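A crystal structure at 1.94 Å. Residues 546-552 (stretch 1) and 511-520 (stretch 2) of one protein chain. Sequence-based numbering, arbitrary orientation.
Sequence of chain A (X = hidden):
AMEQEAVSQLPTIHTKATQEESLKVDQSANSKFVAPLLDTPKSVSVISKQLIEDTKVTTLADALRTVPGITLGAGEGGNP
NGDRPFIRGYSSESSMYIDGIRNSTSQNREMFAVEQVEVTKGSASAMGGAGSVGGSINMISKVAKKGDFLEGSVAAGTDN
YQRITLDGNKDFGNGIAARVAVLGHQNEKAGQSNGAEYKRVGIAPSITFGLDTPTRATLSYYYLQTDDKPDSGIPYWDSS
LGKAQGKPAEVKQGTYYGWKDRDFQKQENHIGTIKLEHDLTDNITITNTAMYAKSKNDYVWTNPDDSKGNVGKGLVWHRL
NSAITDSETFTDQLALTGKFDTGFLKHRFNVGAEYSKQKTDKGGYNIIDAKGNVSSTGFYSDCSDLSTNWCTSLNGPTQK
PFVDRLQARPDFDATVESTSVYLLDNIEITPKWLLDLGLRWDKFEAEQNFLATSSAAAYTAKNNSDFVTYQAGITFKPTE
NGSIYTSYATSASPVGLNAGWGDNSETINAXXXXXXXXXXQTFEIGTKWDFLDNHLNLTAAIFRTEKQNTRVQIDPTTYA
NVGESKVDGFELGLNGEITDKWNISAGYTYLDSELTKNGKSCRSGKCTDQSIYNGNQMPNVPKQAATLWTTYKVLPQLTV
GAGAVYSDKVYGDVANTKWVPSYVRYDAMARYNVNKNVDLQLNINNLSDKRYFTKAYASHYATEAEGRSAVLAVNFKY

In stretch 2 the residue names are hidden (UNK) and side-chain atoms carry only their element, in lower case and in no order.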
# COMPACT_ATOMS: atom_id res chain seq x y z
N GLU A 546 -15.83 -9.24 -5.04
CA GLU A 546 -15.47 -10.53 -5.54
C GLU A 546 -14.75 -10.47 -6.85
O GLU A 546 -14.93 -9.54 -7.64
CB GLU A 546 -16.72 -11.42 -5.73
CG GLU A 546 -17.69 -10.90 -6.75
CD GLU A 546 -18.97 -11.73 -6.82
OE1 GLU A 546 -18.89 -12.98 -6.76
OE2 GLU A 546 -20.05 -11.12 -6.94
N LYS A 547 -13.97 -11.51 -7.10
CA LYS A 547 -13.33 -11.68 -8.39
C LYS A 547 -13.91 -12.93 -9.03
O LYS A 547 -13.42 -14.05 -8.82
CB LYS A 547 -11.81 -11.76 -8.26
CG LYS A 547 -11.11 -11.71 -9.59
CD LYS A 547 -9.62 -11.99 -9.48
CE LYS A 547 -8.86 -10.85 -8.87
NZ LYS A 547 -7.40 -11.23 -8.74
N GLN A 548 -14.99 -12.74 -9.78
CA GLN A 548 -15.78 -13.85 -10.29
C GLN A 548 -15.11 -14.49 -11.50
O GLN A 548 -15.48 -15.56 -11.92
CB GLN A 548 -17.21 -13.40 -10.60
CG GLN A 548 -17.37 -12.52 -11.83
CD GLN A 548 -17.05 -11.06 -11.58
OE1 GLN A 548 -16.65 -10.67 -10.50
NE2 GLN A 548 -17.22 -10.25 -12.60
N ASN A 549 -14.12 -13.82 -12.08
CA ASN A 549 -13.28 -14.43 -13.09
C ASN A 549 -11.83 -14.22 -12.73
O ASN A 549 -11.26 -13.14 -12.99
CB ASN A 549 -13.56 -13.84 -14.48
CG ASN A 549 -14.79 -14.42 -15.11
OD1 ASN A 549 -14.77 -15.56 -15.59
ND2 ASN A 549 -15.88 -13.68 -15.07
N THR A 550 -11.26 -15.24 -12.10
CA THR A 550 -9.89 -15.22 -11.63
C THR A 550 -9.05 -16.08 -12.54
O THR A 550 -9.48 -17.18 -12.96
CB THR A 550 -9.81 -15.81 -10.21
OG1 THR A 550 -10.60 -15.01 -9.31
CG2 THR A 550 -8.38 -15.87 -9.69
N ARG A 551 -7.85 -15.61 -12.85
CA ARG A 551 -6.94 -16.37 -13.69
C ARG A 551 -6.36 -17.50 -12.86
O ARG A 551 -5.90 -17.27 -11.76
CB ARG A 551 -5.81 -15.48 -14.23
CG ARG A 551 -4.99 -16.15 -15.33
CD ARG A 551 -4.17 -15.11 -16.09
NE ARG A 551 -3.24 -14.41 -15.24
CZ ARG A 551 -3.32 -13.14 -14.85
NH1 ARG A 551 -4.32 -12.33 -15.20
NH2 ARG A 551 -2.36 -12.67 -14.08
N VAL A 552 -6.34 -18.72 -13.37
CA VAL A 552 -5.75 -19.82 -12.63
C VAL A 552 -4.94 -20.68 -13.60
O VAL A 552 -5.11 -20.58 -14.80
CB VAL A 552 -6.81 -20.68 -11.91
CG1 VAL A 552 -7.58 -19.86 -10.87
CG2 VAL A 552 -7.76 -21.30 -12.91
N UNK A 511 2.60 -18.38 -21.68
CA UNK A 511 1.36 -19.14 -21.64
C UNK A 511 0.11 -18.37 -21.18
O UNK A 511 -0.99 -18.83 -21.41
c UNK A 511 2.79 -21.15 -21.20
c UNK A 511 1.58 -20.36 -20.76
n UNK A 511 2.81 -21.50 -22.49
o UNK A 511 3.72 -21.38 -20.44
N UNK A 512 0.28 -17.20 -20.55
CA UNK A 512 -0.88 -16.40 -20.13
C UNK A 512 -1.05 -15.10 -20.90
O UNK A 512 -2.01 -14.33 -20.67
c UNK A 512 -0.85 -16.16 -18.61
c UNK A 512 0.32 -15.31 -18.16
o UNK A 512 1.00 -14.66 -18.95
n UNK A 512 0.56 -15.33 -16.85
N UNK A 513 -0.14 -14.84 -21.83
CA UNK A 513 -0.08 -13.55 -22.49
C UNK A 513 -1.31 -13.24 -23.31
O UNK A 513 -1.61 -12.08 -23.53
n UNK A 513 3.06 -15.43 -25.56
c UNK A 513 1.14 -13.45 -23.44
o UNK A 513 2.80 -13.26 -25.93
c UNK A 513 1.08 -14.36 -24.68
c UNK A 513 2.39 -14.31 -25.46
N UNK A 514 -2.03 -14.27 -23.76
CA UNK A 514 -3.21 -14.06 -24.60
C UNK A 514 -4.50 -14.03 -23.77
O UNK A 514 -5.58 -13.83 -24.31
c UNK A 514 -3.30 -15.15 -25.70
c UNK A 514 -1.15 -17.68 -24.92
s UNK A 514 -2.64 -17.30 -23.98
c UNK A 514 -3.69 -16.52 -25.22
N UNK A 515 -4.41 -14.23 -22.46
CA UNK A 515 -5.61 -14.37 -21.64
C UNK A 515 -6.26 -13.00 -21.42
O UNK A 515 -5.57 -11.97 -21.24
c UNK A 515 -4.56 -16.40 -20.52
c UNK A 515 -5.42 -17.47 -21.17
c UNK A 515 -5.29 -15.07 -20.29
c UNK A 515 -6.55 -15.33 -19.49
N UNK A 516 -7.60 -12.96 -21.45
CA UNK A 516 -8.35 -11.74 -21.23
C UNK A 516 -8.24 -11.33 -19.74
O UNK A 516 -7.86 -12.14 -18.89
o UNK A 516 -9.50 -11.48 -23.87
c UNK A 516 -10.17 -12.08 -23.02
c UNK A 516 -9.85 -11.94 -21.52
o UNK A 516 -11.13 -12.78 -23.32
N UNK A 517 -8.60 -10.10 -19.43
CA UNK A 517 -8.44 -9.64 -18.04
C UNK A 517 -9.31 -10.35 -17.03
O UNK A 517 -10.41 -10.81 -17.35
c UNK A 517 -8.91 -8.99 -20.35
c UNK A 517 -8.85 -8.16 -18.10
c UNK A 517 -8.66 -7.76 -19.51
N UNK A 518 -8.82 -10.41 -15.79
CA UNK A 518 -9.66 -10.83 -14.68
C UNK A 518 -10.77 -9.83 -14.50
O UNK A 518 -10.61 -8.66 -14.83
c UNK A 518 -8.84 -10.91 -13.41
c UNK A 518 -7.74 -11.98 -13.45
o UNK A 518 -6.95 -13.32 -11.66
o UNK A 518 -6.67 -11.15 -11.48
c UNK A 518 -7.08 -12.16 -12.10
N UNK A 519 -11.89 -10.29 -13.98
CA UNK A 519 -13.07 -9.45 -13.82
C UNK A 519 -13.55 -9.55 -12.39
O UNK A 519 -13.62 -10.65 -11.81
c UNK A 519 -14.18 -9.89 -14.77
o UNK A 519 -14.87 -11.44 -17.53
c UNK A 519 -14.96 -10.29 -17.12
o UNK A 519 -15.94 -9.59 -17.35
c UNK A 519 -13.85 -9.73 -16.24
N UNK A 520 -13.84 -8.40 -11.82
CA UNK A 520 -14.27 -8.32 -10.43
C UNK A 520 -15.41 -7.33 -10.32
O UNK A 520 -15.63 -6.49 -11.22
c UNK A 520 -13.12 -7.91 -9.52
O HOH W 1 -0.90 -15.89 -14.21
O HOH W 2 -6.69 -13.06 -16.66
O HOH W 3 -16.89 -7.32 -13.61

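Position 511 has two side-chain carbons, the second carrying one oxygen and one nitrogen. It touches nothing on stretch 1. This is Asn-511.

Position 512 has the same set: two carbons, then one oxygen and one nitrogen. It points toward stretch 1, and its nitrogen lies 4.2 Å from NE of Arg-551. This is Asn-512. Water 1 accepts from its ND2 (3.1 Å) and from Arg-551 NE (3.0 Å), so it bridges the two side chains.

Position 513 has three carbons, the third bearing one oxygen and one nitrogen. It is one carbon longer than Asn-512 and out of reach of stretch 1. This is Gln-513.

Position 514 is an unbranched chain of two carbons, a sulfur and a terminal carbon. The thioether identifies Met-514, also out of reach.

Position 515 has four carbons, forked at the first, with one arm two carbons long. The short arm lies 4.2 Å from CD of Arg-551. This is Ile-515. Its N donates to Asn-512 O (3.0 Å), closing a type I turn.

Position 516 has two carbons, the second carrying two oxygens. This is Asp-516. Its side chain stays clear of stretch 1, but its backbone O receives a hydrogen bond from water 2 (2.7 Å), which accepts from Arg-551 NH1 (2.9 Å).

At position 517 three carbons close a ring onto the backbone N. This is Pro-517, and it points away.

Position 518 has three carbons, the third carrying two oxygens, and points toward stretch 1. One oxygen lies 2.8 Å from NZ of Lys-547, the other 2.7 Å from N of Arg-551. This is Glu-518. OE1 makes a salt bridge with Lys-547, while OE2 accepts the Arg-551 backbone N-H almost in line.

Position 519 again has three carbons and two terminal oxygens. Its side chain lies on the same sheet face as that of Asn-549. This is Glu-519.

Position 520 has a single carbon, 3.1 Å from O of Glu-546. This is Ala-520. Water 3 donates to its backbone O (2.8 Å) and accepts from Gln-548 NE2 (3.1 Å).

The contact rests on a short antiparallel pairing. Glu-519 N donates to Asn-549 O (3.1 Å), and Asn-549 N donates to Glu-519 O (3.2 Å). Beside this pair, the Glu-518 carboxylate reaches across to both a side chain and a backbone N-H. Arg-551 extends the contact to the turn, where it packs on Ile-515 and waters carry its polar links.

Stretch 2 (511-520) NNQMIDPEEA
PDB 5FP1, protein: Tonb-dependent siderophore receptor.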